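Side-chain contacts in 5-dehydro-2-deoxygluconokinase (Bacillus halodurans C-125, PDB 2QCV), which probably phosphorylates 5-dehydro-2-deoxy-D-gluconate at the expense of ATP, a step of myo-inositol degradation, as a PfkB-family carbohydrate kinase: residues A[173-178]-A[238-243]; A[47-52]-A[271-276]; A[153-158]-A[186-191]; A[196-201]-A[226-231]. All coordinates share one frame; numbering follows the deposited sequence. Where two conformers were deposited one is given.

Interaction 1: A[173-178]-A[238-243]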
loop_
_atom_site.group_PDB
_atom_site.type_symbol
_atom_site.label_atom_id
_atom_site.label_comp_id
_atom_site.label_asym_id
_atom_site.label_seq_id
_atom_site.Cartn_x
_atom_site.Cartn_y
_atom_site.Cartn_z
ATOM N N VAL A 173 -6.038 -15.332 29.237
ATOM C CA VAL A 173 -4.841 -14.776 29.819
ATOM C C VAL A 173 -4.203 -13.818 28.829
ATOM O O VAL A 173 -3.828 -14.200 27.693
ATOM C CB VAL A 173 -3.810 -15.884 30.237
ATOM C CG1 VAL A 173 -2.576 -15.221 30.892
ATOM C CG2 VAL A 173 -4.423 -16.985 31.122
ATOM N N PHE A 174 -4.095 -12.554 29.232
ATOM C CA PHE A 174 -3.589 -11.506 28.350
ATOM C C PHE A 174 -2.184 -11.139 28.803
ATOM O O PHE A 174 -2.001 -10.600 29.897
ATOM C CB PHE A 174 -4.527 -10.284 28.406
ATOM C CG PHE A 174 -4.179 -9.157 27.446
ATOM C CD1 PHE A 174 -3.489 -9.352 26.233
ATOM C CD2 PHE A 174 -4.580 -7.860 27.769
ATOM C CE1 PHE A 174 -3.242 -8.264 25.399
ATOM C CE2 PHE A 174 -4.329 -6.783 26.932
ATOM C CZ PHE A 174 -3.642 -6.982 25.781
ATOM N N GLU A 175 -1.214 -11.437 27.933
ATOM C CA GLU A 175 0.173 -11.096 28.151
ATOM C C GLU A 175 0.482 -9.832 27.373
ATOM O O GLU A 175 0.414 -9.813 26.143
ATOM C CB GLU A 175 1.055 -12.272 27.725
ATOM C CG GLU A 175 2.256 -12.486 28.609
ATOM C CD GLU A 175 3.269 -11.406 28.492
ATOM O OE1 GLU A 175 3.284 -10.704 27.468
ATOM O OE2 GLU A 175 4.085 -11.276 29.412
ATOM N N LEU A 176 0.883 -8.767 28.073
ATOM C CA LEU A 176 0.890 -7.460 27.473
ATOM C C LEU A 176 1.979 -7.278 26.410
ATOM O O LEU A 176 1.714 -6.581 25.447
ATOM C CB LEU A 176 0.942 -6.322 28.518
ATOM C CG LEU A 176 -0.249 -6.198 29.490
ATOM C CD1 LEU A 176 -0.168 -4.871 30.301
ATOM C CD2 LEU A 176 -1.571 -6.261 28.720
ATOM N N ASP A 177 3.136 -7.929 26.534
ATOM C CA ASP A 177 4.078 -8.112 25.390
ATOM C C ASP A 177 4.188 -6.870 24.535
ATOM O O ASP A 177 3.716 -6.909 23.423
ATOM C CB ASP A 177 3.528 -9.255 24.437
ATOM C CG ASP A 177 4.388 -9.459 23.149
ATOM O OD1 ASP A 177 5.652 -9.426 23.253
ATOM O OD2 ASP A 177 3.771 -9.622 22.053
ATOM N N TYR A 178 4.767 -5.771 25.034
ATOM C CA TYR A 178 4.735 -4.499 24.279
ATOM C C TYR A 178 5.939 -4.341 23.339
ATOM O O TYR A 178 7.081 -4.350 23.780
ATOM C CB TYR A 178 4.659 -3.294 25.226
ATOM C CG TYR A 178 4.576 -1.930 24.561
ATOM C CD1 TYR A 178 3.680 -1.689 23.543
ATOM C CD2 TYR A 178 5.404 -0.880 24.964
ATOM C CE1 TYR A 178 3.599 -0.428 22.897
ATOM C CE2 TYR A 178 5.313 0.381 24.363
ATOM C CZ TYR A 178 4.406 0.597 23.328
ATOM O OH TYR A 178 4.307 1.826 22.735
ATOM N N VAL A 238 -1.267 -9.406 37.293
ATOM C CA VAL A 238 0.145 -9.550 37.678
ATOM C C VAL A 238 0.970 -8.418 37.082
ATOM O O VAL A 238 1.011 -8.245 35.868
ATOM C CB VAL A 238 0.698 -10.915 37.245
ATOM C CG1 VAL A 238 2.176 -11.018 37.627
ATOM C CG2 VAL A 238 -0.170 -12.098 37.857
ATOM N N ILE A 239 1.587 -7.603 37.929
ATOM C CA ILE A 239 2.311 -6.423 37.470
ATOM C C ILE A 239 3.786 -6.610 37.856
ATOM O O ILE A 239 4.102 -6.759 39.039
ATOM C CB ILE A 239 1.748 -5.081 38.080
ATOM C CG1 ILE A 239 0.200 -4.997 37.908
ATOM C CG2 ILE A 239 2.490 -3.836 37.493
ATOM C CD1 ILE A 239 -0.472 -3.711 38.405
ATOM N N LYS A 240 4.661 -6.642 36.853
ATOM C CA LYS A 240 6.093 -6.927 37.048
ATOM C C LYS A 240 6.927 -5.660 37.029
ATOM O O LYS A 240 6.723 -4.750 36.197
ATOM C CB LYS A 240 6.582 -7.860 35.959
ATOM C CG LYS A 240 5.719 -9.132 35.830
ATOM C CD LYS A 240 6.161 -9.934 34.645
ATOM C CE LYS A 240 5.652 -9.402 33.336
ATOM N NZ LYS A 240 6.400 -10.025 32.175
ATOM N N HIS A 241 7.870 -5.599 37.955
ATOM C CA HIS A 241 8.718 -4.425 38.138
ATOM C C HIS A 241 10.220 -4.772 38.101
ATOM O O HIS A 241 11.050 -4.130 38.770
ATOM C CB HIS A 241 8.387 -3.742 39.449
ATOM C CG HIS A 241 6.973 -3.245 39.567
ATOM N ND1 HIS A 241 6.662 -1.906 39.482
ATOM C CD2 HIS A 241 5.799 -3.890 39.767
ATOM C CE1 HIS A 241 5.360 -1.746 39.644
ATOM N NE2 HIS A 241 4.811 -2.931 39.837
ATOM N N GLY A 242 10.586 -5.770 37.306
ATOM C CA GLY A 242 11.993 -6.135 37.135
ATOM C C GLY A 242 12.642 -6.476 38.469
ATOM O O GLY A 242 12.120 -7.253 39.249
ATOM N N VAL A 243 13.746 -5.824 38.787
ATOM C CA VAL A 243 14.452 -6.124 40.028
ATOM C C VAL A 243 13.697 -5.733 41.299
ATOM O O VAL A 243 14.013 -6.228 42.374
ATOM C CB VAL A 243 15.875 -5.493 40.068
ATOM C CG1 VAL A 243 16.713 -6.085 38.969
ATOM C CG2 VAL A 243 15.794 -3.999 39.994
HETATM O O HOH W 1 5.268 -12.395 31.487
HETATM O O HOH W 2 5.296 -8.648 30.006
#
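Glu175 and Lys240 end two parallel strands of the large central sheet, 171-175 and 236-240, which are not direct neighbours because strand 202-206 runs between them, and the nearest pair of CA atoms, Glu175 CA and Val238 CA, is 9.7 Å apart. Side chains must therefore bridge the gap, and just these two do. The glutamate chain bends at its second torsion (chi2 -69°), which swings the carboxylate over toward the lysine. Lys240 leaves its strand facing the other segment and folds at chi3 (-79°), and the two chains cross at roughly a right angle. Their charged ends form a long salt bridge, with Glu175 OE2 3.8 Å from Lys240 NZ. Two waters on opposite sides of this line complete the link. The first donates to Glu175 OE2 at 2.6 Å and accepts from Lys240 NZ at 2.7 Å; the second does the same at 3.0 Å from Glu175 OE2 and 2.8 Å from Lys240 NZ. Beyond the pair, Tyr275 makes a cation-pi contact with Lys240, and Glu175 OE2 has a weak hydrogen bond to a bound triethylene glycol, probably from the crystallisation liquor. Strand 202-206 supplies Ile204 as packing beside the lysine. Only 39 Å² is buried between the segments, so the contact rests on electrostatics and ordered water far more than on packing. With one carboxylate oxygen and one ammonium group sharing both waters, the long ion pair is largely water-mediated, and its strength would probably depend on those waters.

Interaction 2: A[47-52]-A[271-276]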
loop_
_atom_site.group_PDB
_atom_site.type_symbol
_atom_site.label_atom_id
_atom_site.label_comp_id
_atom_site.label_asym_id
_atom_site.label_seq_id
_atom_site.Cartn_x
_atom_site.Cartn_y
_atom_site.Cartn_z
ATOM N N PRO A 47 4.087 -15.497 22.046
ATOM C CA PRO A 47 3.249 -16.667 22.330
ATOM C C PRO A 47 3.854 -18.024 21.966
ATOM O O PRO A 47 3.596 -18.996 22.655
ATOM C CB PRO A 47 1.957 -16.398 21.563
ATOM C CG PRO A 47 2.284 -15.355 20.581
ATOM C CD PRO A 47 3.469 -14.592 21.066
ATOM N N ALA A 48 4.634 -18.096 20.897
ATOM C CA ALA A 48 5.403 -19.285 20.565
ATOM C C ALA A 48 6.360 -19.694 21.680
ATOM O O ALA A 48 6.414 -20.870 22.097
ATOM C CB ALA A 48 6.166 -19.081 19.188
ATOM N N ASN A 49 7.138 -18.738 22.172
ATOM C CA ASN A 49 8.048 -18.987 23.275
ATOM C C ASN A 49 7.312 -19.486 24.508
ATOM O O ASN A 49 7.810 -20.348 25.242
ATOM C CB ASN A 49 8.788 -17.698 23.675
ATOM C CG ASN A 49 9.813 -17.291 22.700
ATOM O OD1 ASN A 49 10.286 -18.098 21.872
ATOM N ND2 ASN A 49 10.182 -15.994 22.765
ATOM N N ILE A 50 6.144 -18.909 24.763
ATOM C CA ILE A 50 5.381 -19.278 25.961
ATOM C C ILE A 50 4.916 -20.742 25.817
ATOM O O ILE A 50 5.044 -21.525 26.760
ATOM C CB ILE A 50 4.190 -18.324 26.230
ATOM C CG1 ILE A 50 4.721 -16.949 26.633
ATOM C CG2 ILE A 50 3.258 -18.873 27.368
ATOM C CD1 ILE A 50 3.628 -15.858 26.739
ATOM N N VAL A 51 4.407 -21.124 24.656
ATOM C CA VAL A 51 3.974 -22.530 24.492
ATOM C C VAL A 51 5.134 -23.530 24.444
ATOM O O VAL A 51 4.996 -24.623 24.959
ATOM C CB VAL A 51 2.972 -22.811 23.348
ATOM C CG1 VAL A 51 1.652 -22.011 23.597
ATOM C CG2 VAL A 51 3.570 -22.581 21.954
ATOM N N ILE A 52 6.256 -23.160 23.855
ATOM C CA ILE A 52 7.438 -24.024 23.857
ATOM C C ILE A 52 7.971 -24.187 25.288
ATOM O O ILE A 52 8.303 -25.302 25.752
ATOM C CB ILE A 52 8.533 -23.462 22.948
ATOM C CG1 ILE A 52 8.104 -23.478 21.458
ATOM C CG2 ILE A 52 9.855 -24.297 23.100
ATOM C CD1 ILE A 52 9.015 -22.619 20.492
ATOM N N ALA A 271 12.907 -13.298 28.751
ATOM C CA ALA A 271 12.660 -13.276 30.192
ATOM C C ALA A 271 11.164 -13.341 30.456
ATOM O O ALA A 271 10.702 -14.104 31.302
ATOM C CB ALA A 271 13.268 -11.992 30.849
ATOM N N GLY A 272 10.408 -12.522 29.741
ATOM C CA GLY A 272 8.965 -12.384 30.002
ATOM C C GLY A 272 8.150 -13.595 29.597
ATOM O O GLY A 272 7.118 -13.900 30.201
ATOM N N ASP A 273 8.603 -14.280 28.555
ATOM C CA ASP A 273 7.878 -15.463 28.079
ATOM C C ASP A 273 8.130 -16.665 28.978
ATOM O O ASP A 273 7.235 -17.497 29.195
ATOM C CB ASP A 273 8.294 -15.748 26.651
ATOM C CG ASP A 273 7.951 -14.614 25.717
ATOM O OD1 ASP A 273 6.897 -13.934 25.902
ATOM O OD2 ASP A 273 8.703 -14.440 24.737
ATOM N N SER A 274 9.359 -16.748 29.495
ATOM C CA SER A 274 9.728 -17.720 30.528
ATOM C C SER A 274 8.945 -17.458 31.821
ATOM O O SER A 274 8.428 -18.405 32.448
ATOM C CB SER A 274 11.234 -17.689 30.807
ATOM O OG SER A 274 11.904 -18.607 29.964
ATOM N N TYR A 275 8.821 -16.182 32.190
ATOM C CA TYR A 275 8.022 -15.811 33.348
ATOM C C TYR A 275 6.570 -16.303 33.213
ATOM O O TYR A 275 6.049 -16.946 34.110
ATOM C CB TYR A 275 8.119 -14.302 33.596
ATOM C CG TYR A 275 7.438 -13.846 34.859
ATOM C CD1 TYR A 275 6.050 -13.823 34.951
ATOM C CD2 TYR A 275 8.182 -13.440 35.975
ATOM C CE1 TYR A 275 5.410 -13.415 36.127
ATOM C CE2 TYR A 275 7.552 -13.012 37.138
ATOM C CZ TYR A 275 6.182 -13.002 37.211
ATOM O OH TYR A 275 5.564 -12.581 38.358
ATOM N N ALA A 276 5.946 -16.046 32.065
ATOM C CA ALA A 276 4.534 -16.367 31.860
ATOM C C ALA A 276 4.331 -17.866 31.850
ATOM O O ALA A 276 3.388 -18.351 32.469
ATOM C CB ALA A 276 4.017 -15.761 30.553
#
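Asn49 and Asp273 form the polar part of a contact between two helical segments whose axes approach to 8.3 Å and cross at -44°. The amide donates from Asn49 ND2 to Asp273 OD2 at 2.9 Å in a nearly straight bond (170°). The acceptor lies in the amide plane, whereas the donor reaches OD2 from the anti side and 26° out of the carboxylate plane. The other oxygen, Asp273 OD1, is hydrogen-bonded to Ser46 OG, so Asn49 and Ser46 engage both oxygens of the group and restrain its rotation. A bound triethylene glycol, probably from the crystallisation liquor, is an additional partner of OD1.

Apolar contact runs alongside. Ile50 CG1 lies 3.8 Å from Asp273 CB and 3.6 Å from Asp273 O, and the branch ends with Ile50 CD1 meeting Ala276 CB at 3.8 Å, one helical turn after the aspartate.

Ala271, Gly272 and Asp273 belong to the GAGD signature of PfkB kinases, at the start of helix 271-284. Behind helix 46-56 stand helix 71-82 and strand 12-17, whose Leu14 touches Ile50; helix 289-305 covers Ser274 and Tyr275 on the second helix.

Interaction 3: A[153-158]-A[186-191]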
loop_
_atom_site.group_PDB
_atom_site.type_symbol
_atom_site.label_atom_id
_atom_site.label_comp_id
_atom_site.label_asym_id
_atom_site.label_seq_id
_atom_site.Cartn_x
_atom_site.Cartn_y
_atom_site.Cartn_z
ATOM N N PRO A 153 -5.412 -8.456 9.713
ATOM C CA PRO A 153 -6.551 -9.121 10.345
ATOM C C PRO A 153 -6.274 -9.847 11.624
ATOM O O PRO A 153 -7.219 -10.331 12.252
ATOM C CB PRO A 153 -7.014 -10.120 9.292
ATOM C CG PRO A 153 -5.792 -10.452 8.537
ATOM C CD PRO A 153 -4.952 -9.207 8.520
ATOM N N SER A 154 -5.018 -9.933 12.039
ATOM C CA SER A 154 -4.687 -10.625 13.298
ATOM C C SER A 154 -5.494 -10.064 14.467
ATOM O O SER A 154 -6.009 -10.826 15.318
ATOM C CB SER A 154 -3.168 -10.543 13.590
ATOM O OG SER A 154 -2.894 -11.090 14.878
ATOM N N ARG A 155 -5.593 -8.733 14.551
ATOM C CA ARG A 155 -6.353 -8.067 15.622
ATOM C C ARG A 155 -7.768 -8.647 15.775
ATOM O O ARG A 155 -8.186 -8.988 16.894
ATOM C CB ARG A 155 -6.353 -6.544 15.349
ATOM C CG ARG A 155 -7.224 -5.621 16.189
ATOM C CD ARG A 155 -7.152 -4.208 15.572
ATOM N NE ARG A 155 -5.827 -3.676 15.818
ATOM C CZ ARG A 155 -5.332 -2.551 15.329
ATOM N NH1 ARG A 155 -6.064 -1.764 14.578
ATOM N NH2 ARG A 155 -4.119 -2.172 15.685
ATOM N N GLU A 156 -8.487 -8.802 14.659
ATOM C CA GLU A 156 -9.859 -9.363 14.683
ATOM C C GLU A 156 -9.889 -10.865 14.972
ATOM O O GLU A 156 -10.826 -11.357 15.627
ATOM C CB GLU A 156 -10.611 -9.091 13.376
ATOM C CG GLU A 156 -10.789 -7.670 13.080
ATOM C CD GLU A 156 -9.550 -7.015 12.472
ATOM O OE1 GLU A 156 -9.066 -7.524 11.488
ATOM O OE2 GLU A 156 -9.166 -5.951 12.923
ATOM N N ALA A 157 -8.873 -11.593 14.498
ATOM C CA ALA A 157 -8.727 -12.987 14.840
ATOM C C ALA A 157 -8.597 -13.138 16.360
ATOM O O ALA A 157 -9.221 -14.015 16.952
ATOM C CB ALA A 157 -7.473 -13.625 14.126
ATOM N N VAL A 158 -7.793 -12.282 16.991
ATOM C CA VAL A 158 -7.630 -12.332 18.447
ATOM C C VAL A 158 -8.927 -11.983 19.151
ATOM O O VAL A 158 -9.327 -12.645 20.111
ATOM C CB VAL A 158 -6.504 -11.397 18.918
ATOM C CG1 VAL A 158 -6.483 -11.277 20.422
ATOM C CG2 VAL A 158 -5.104 -11.928 18.368
ATOM N N PRO A 186 1.279 5.121 20.534
ATOM C CA PRO A 186 0.935 4.556 21.837
ATOM C C PRO A 186 -0.540 4.649 22.204
ATOM O O PRO A 186 -1.013 3.798 22.925
ATOM C CB PRO A 186 1.785 5.374 22.824
ATOM C CG PRO A 186 2.890 5.928 22.005
ATOM C CD PRO A 186 2.299 6.180 20.655
ATOM N N GLU A 187 -1.227 5.690 21.754
ATOM C CA GLU A 187 -2.670 5.809 22.014
ATOM C C GLU A 187 -3.452 4.678 21.324
ATOM O O GLU A 187 -4.414 4.157 21.871
ATOM C CB GLU A 187 -3.215 7.186 21.623
ATOM C CG GLU A 187 -4.498 7.440 22.358
ATOM C CD GLU A 187 -4.945 8.852 22.343
ATOM O OE1 GLU A 187 -4.436 9.653 21.534
ATOM O OE2 GLU A 187 -5.851 9.148 23.133
ATOM N N GLU A 188 -3.032 4.299 20.114
ATOM C CA GLU A 188 -3.603 3.145 19.432
ATOM C C GLU A 188 -3.418 1.864 20.261
ATOM O O GLU A 188 -4.354 1.082 20.452
ATOM C CB GLU A 188 -2.938 2.979 18.065
ATOM C CG GLU A 188 -3.350 1.791 17.278
ATOM C CD GLU A 188 -2.317 1.441 16.207
ATOM O OE1 GLU A 188 -1.148 1.873 16.321
ATOM O OE2 GLU A 188 -2.682 0.734 15.275
ATOM N N THR A 189 -2.204 1.681 20.783
ATOM C CA THR A 189 -1.941 0.546 21.655
ATOM C C THR A 189 -2.886 0.590 22.864
ATOM O O THR A 189 -3.484 -0.418 23.194
ATOM C CB THR A 189 -0.436 0.471 22.064
ATOM O OG1 THR A 189 0.389 0.600 20.875
ATOM C CG2 THR A 189 -0.146 -0.847 22.794
ATOM N N ALA A 190 -3.035 1.748 23.503
ATOM C CA ALA A 190 -3.914 1.891 24.682
ATOM C C ALA A 190 -5.363 1.486 24.374
ATOM O O ALA A 190 -5.991 0.736 25.122
ATOM C CB ALA A 190 -3.871 3.336 25.220
ATOM N N VAL A 191 -5.854 1.915 23.228
ATOM C CA VAL A 191 -7.200 1.572 22.812
ATOM C C VAL A 191 -7.446 0.049 22.835
ATOM O O VAL A 191 -8.442 -0.423 23.376
ATOM C CB VAL A 191 -7.514 2.214 21.442
ATOM C CG1 VAL A 191 -8.779 1.556 20.784
ATOM C CG2 VAL A 191 -7.676 3.716 21.619
#
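Arg155 and Glu188 meet in a salt bridge of a single hydrogen bond, from Arg155 NH2 to Glu188 OE2 at 3.3 Å with an angle of 160° at the hydrogen. The oxygen sits at the edge of the guanidinium and close to its plane, but the donor arrives from above the carboxylate plane, 43° out of it. The two flat groups are almost perpendicular, so the paired, side-on match of two N-H groups with two oxygens does not form. Each group has a stronger partner elsewhere: Arg155 NE bonds to Leu149 O, and Glu188 OE1 accepts from the backbone N of Glu184, just ahead of helix 186-199. Extension makes the bridge possible. The CA atoms of Arg155 and Thr189, the nearest across the segments, are 11.4 Å apart, and the glutamate runs outstretched from its helix while the arginine turns only at chi3.

Around the charges the packing is aromatic. Trp183 touches both side chains, and Tyr192 makes a cation-pi contact with Arg155. Arg155 also packs on Tyr192 of the second subunit.

The bridge joins helices 154-167 and 186-199, which precede and follow strand 171-175 in the alternating beta-alpha order of the parallel sheet. The guanidinium is steered by a carbonyl and a carboxylate together, and the nearby start of helix 186-199 would probably favour the negative charge on Glu188.

Interaction 4: A[196-201]-A[226-231]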
loop_
_atom_site.group_PDB
_atom_site.type_symbol
_atom_site.label_atom_id
_atom_site.label_comp_id
_atom_site.label_asym_id
_atom_site.label_seq_id
_atom_site.Cartn_x
_atom_site.Cartn_y
_atom_site.Cartn_z
ATOM N N VAL A 196 -9.038 -5.219 25.435
ATOM C CA VAL A 196 -8.744 -6.633 25.624
ATOM C C VAL A 196 -8.554 -6.962 27.120
ATOM O O VAL A 196 -9.134 -7.932 27.618
ATOM C CB VAL A 196 -7.593 -7.108 24.775
ATOM C CG1 VAL A 196 -7.216 -8.559 25.141
ATOM C CG2 VAL A 196 -8.021 -6.991 23.252
ATOM N N ALA A 197 -7.820 -6.120 27.859
ATOM C CA ALA A 197 -7.634 -6.398 29.292
ATOM C C ALA A 197 -8.986 -6.419 29.998
ATOM O O ALA A 197 -9.219 -7.238 30.899
ATOM C CB ALA A 197 -6.688 -5.353 29.955
ATOM N N GLU A 198 -9.917 -5.557 29.566
ATOM C CA GLU A 198 -11.210 -5.471 30.228
ATOM C C GLU A 198 -12.050 -6.744 30.058
ATOM O O GLU A 198 -12.909 -7.012 30.886
ATOM C CB GLU A 198 -11.973 -4.252 29.703
ATOM C CG GLU A 198 -11.422 -2.929 30.293
ATOM C CD GLU A 198 -11.945 -1.694 29.576
ATOM O OE1 GLU A 198 -12.850 -1.848 28.726
ATOM O OE2 GLU A 198 -11.446 -0.583 29.870
ATOM N N GLN A 199 -11.753 -7.495 29.016
ATOM C CA GLN A 199 -12.428 -8.743 28.651
ATOM C C GLN A 199 -11.748 -9.962 29.239
ATOM O O GLN A 199 -12.290 -11.072 29.182
ATOM C CB GLN A 199 -12.288 -8.996 27.148
ATOM C CG GLN A 199 -12.819 -8.021 26.227
ATOM C CD GLN A 199 -12.987 -8.644 24.870
ATOM O OE1 GLN A 199 -13.780 -9.566 24.705
ATOM N NE2 GLN A 199 -12.217 -8.189 23.907
ATOM N N SER A 200 -10.530 -9.790 29.752
ATOM C CA SER A 200 -9.676 -10.936 30.132
ATOM C C SER A 200 -9.866 -11.347 31.583
ATOM O O SER A 200 -10.310 -10.557 32.400
ATOM C CB SER A 200 -8.202 -10.570 29.907
ATOM O OG SER A 200 -7.972 -10.326 28.538
ATOM N N ASP A 201 -9.471 -12.582 31.898
ATOM C CA ASP A 201 -9.558 -13.135 33.245
ATOM C C ASP A 201 -8.274 -12.912 34.048
ATOM O O ASP A 201 -8.299 -12.635 35.254
ATOM C CB ASP A 201 -9.872 -14.626 33.107
ATOM C CG ASP A 201 -11.169 -14.851 32.432
ATOM O OD1 ASP A 201 -12.171 -14.321 32.931
ATOM O OD2 ASP A 201 -11.219 -15.517 31.388
ATOM N N ILE A 226 -5.489 -1.587 39.313
ATOM C CA ILE A 226 -6.376 -2.687 39.650
ATOM C C ILE A 226 -7.768 -2.182 40.012
ATOM O O ILE A 226 -8.734 -2.870 39.733
ATOM C CB ILE A 226 -5.802 -3.613 40.760
ATOM C CG1 ILE A 226 -5.872 -2.923 42.124
ATOM C CG2 ILE A 226 -4.388 -4.131 40.327
ATOM C CD1 ILE A 226 -5.179 -3.635 43.271
ATOM N N ARG A 227 -7.874 -0.988 40.594
ATOM C CA ARG A 227 -9.205 -0.422 40.883
ATOM C C ARG A 227 -9.998 -0.265 39.580
ATOM O O ARG A 227 -11.196 -0.521 39.539
ATOM C CB ARG A 227 -9.080 0.912 41.610
ATOM C CG ARG A 227 -10.392 1.608 41.932
ATOM C CD ARG A 227 -10.144 2.947 42.712
ATOM N N TYR A 228 -9.306 0.150 38.521
ATOM C CA TYR A 228 -9.855 0.235 37.175
ATOM C C TYR A 228 -10.247 -1.146 36.599
ATOM O O TYR A 228 -11.424 -1.399 36.313
ATOM C CB TYR A 228 -8.869 1.034 36.239
ATOM C CG TYR A 228 -8.922 0.655 34.775
ATOM C CD1 TYR A 228 -10.125 0.634 34.076
ATOM C CD2 TYR A 228 -7.751 0.363 34.073
ATOM C CE1 TYR A 228 -10.168 0.279 32.746
ATOM C CE2 TYR A 228 -7.781 0.011 32.759
ATOM C CZ TYR A 228 -8.999 -0.040 32.089
ATOM O OH TYR A 228 -9.033 -0.387 30.771
ATOM N N LEU A 229 -9.291 -2.060 36.484
ATOM C CA LEU A 229 -9.551 -3.311 35.781
ATOM C C LEU A 229 -10.505 -4.231 36.520
ATOM O O LEU A 229 -11.231 -4.996 35.885
ATOM C CB LEU A 229 -8.245 -4.034 35.482
ATOM C CG LEU A 229 -7.441 -3.419 34.341
ATOM C CD1 LEU A 229 -6.147 -4.157 34.212
ATOM C CD2 LEU A 229 -8.231 -3.426 33.010
ATOM N N PHE A 230 -10.563 -4.103 37.840
ATOM C CA PHE A 230 -11.485 -4.911 38.653
ATOM C C PHE A 230 -12.941 -4.417 38.593
ATOM O O PHE A 230 -13.817 -5.040 39.183
ATOM C CB PHE A 230 -11.023 -5.044 40.112
ATOM C CG PHE A 230 -9.827 -5.974 40.318
ATOM C CD1 PHE A 230 -9.620 -7.084 39.523
ATOM C CD2 PHE A 230 -8.976 -5.764 41.366
ATOM C CE1 PHE A 230 -8.547 -7.906 39.713
ATOM C CE2 PHE A 230 -7.888 -6.603 41.583
ATOM C CZ PHE A 230 -7.672 -7.679 40.736
ATOM N N LYS A 231 -13.204 -3.343 37.845
ATOM C CA LYS A 231 -14.553 -2.988 37.419
ATOM C C LYS A 231 -14.981 -3.830 36.232
ATOM O O LYS A 231 -16.129 -3.791 35.860
ATOM C CB LYS A 231 -14.635 -1.508 37.022
ATOM C CG LYS A 231 -14.521 -0.589 38.190
ATOM C CD LYS A 231 -14.422 0.862 37.705
ATOM C CE LYS A 231 -14.060 1.770 38.858
ATOM N NZ LYS A 231 -13.829 3.163 38.388
#
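Tyr228 and Glu198 carry the polar contact between the C-terminal parts of helices 186-199 and 222-229. The phenol donates from Tyr228 OH to Glu198 OE2 in a short bond of 2.6 Å, meeting the oxygen on its anti side and 23° out of the carboxylate plane. Glu198 OE2 lies in the ring plane at its edge, 3.3 Å from Tyr228 CE1. The carboxylate and ring planes are 82° apart, and the two side chains cross at about a right angle. Glu198 reaches the hydroxyl by running extended beyond CG (chi2 168°). The same oxygen forms a salt bridge with Arg163 of the second subunit; OE2 is thus shared between a phenol of its own chain and a guanidinium of the neighbouring one.

The apolar part is centred on Leu229. Leu229 CD2 rests 3.9 Å from Ala197 CB and 4.2 Å from Glu198 CG, and it also lies over the rim of one face of the neighbouring Tyr228 ring. The Leu229 methyl thus touches both Ala197 and the aliphatic part of Glu198, and the ring whose hydroxyl binds Glu198.

Within segment 196-201 one carbonyl is gripped twice. Val196 O accepts from Ser200 OG at 2.8 Å and from Gln199 N at 3.0 Å, the two donors coming from opposite faces of the carbonyl plane.

Helix 186-199 connects the adjacent parallel strands 171-175 and 202-206 in a beta-alpha-beta crossover, and helix 222-229 leads into strand 236-240. Such side-by-side packing of helices against a mostly parallel sheet is the alpha/beta layering of the ribokinase-like fold.

From the N terminus, residues 47-52 open the longest loop, which closes only when 271-276 arrives in interaction 2; the other three contacts all fall within it. Next comes 153-158, whose loop is shut by 186-191 in interaction 3. Segment 173-178 lies inside that loop but pairs with 238-243, so interactions 1 and 3 cross; Tyr178 also packs on Thr189 between them. Interaction 4, joining 196-201 to 226-231, opens and closes wholly between the two segments of interaction 1. Helix 186-199 serves interactions 3 and 4, both reaching the second subunit, and Phe174 of strand 171-175 packs on 196-201. Interactions 1 and 2 meet where Glu175 CG packs on Ile50 CD1, linking the sheet's strand ends to the central helices.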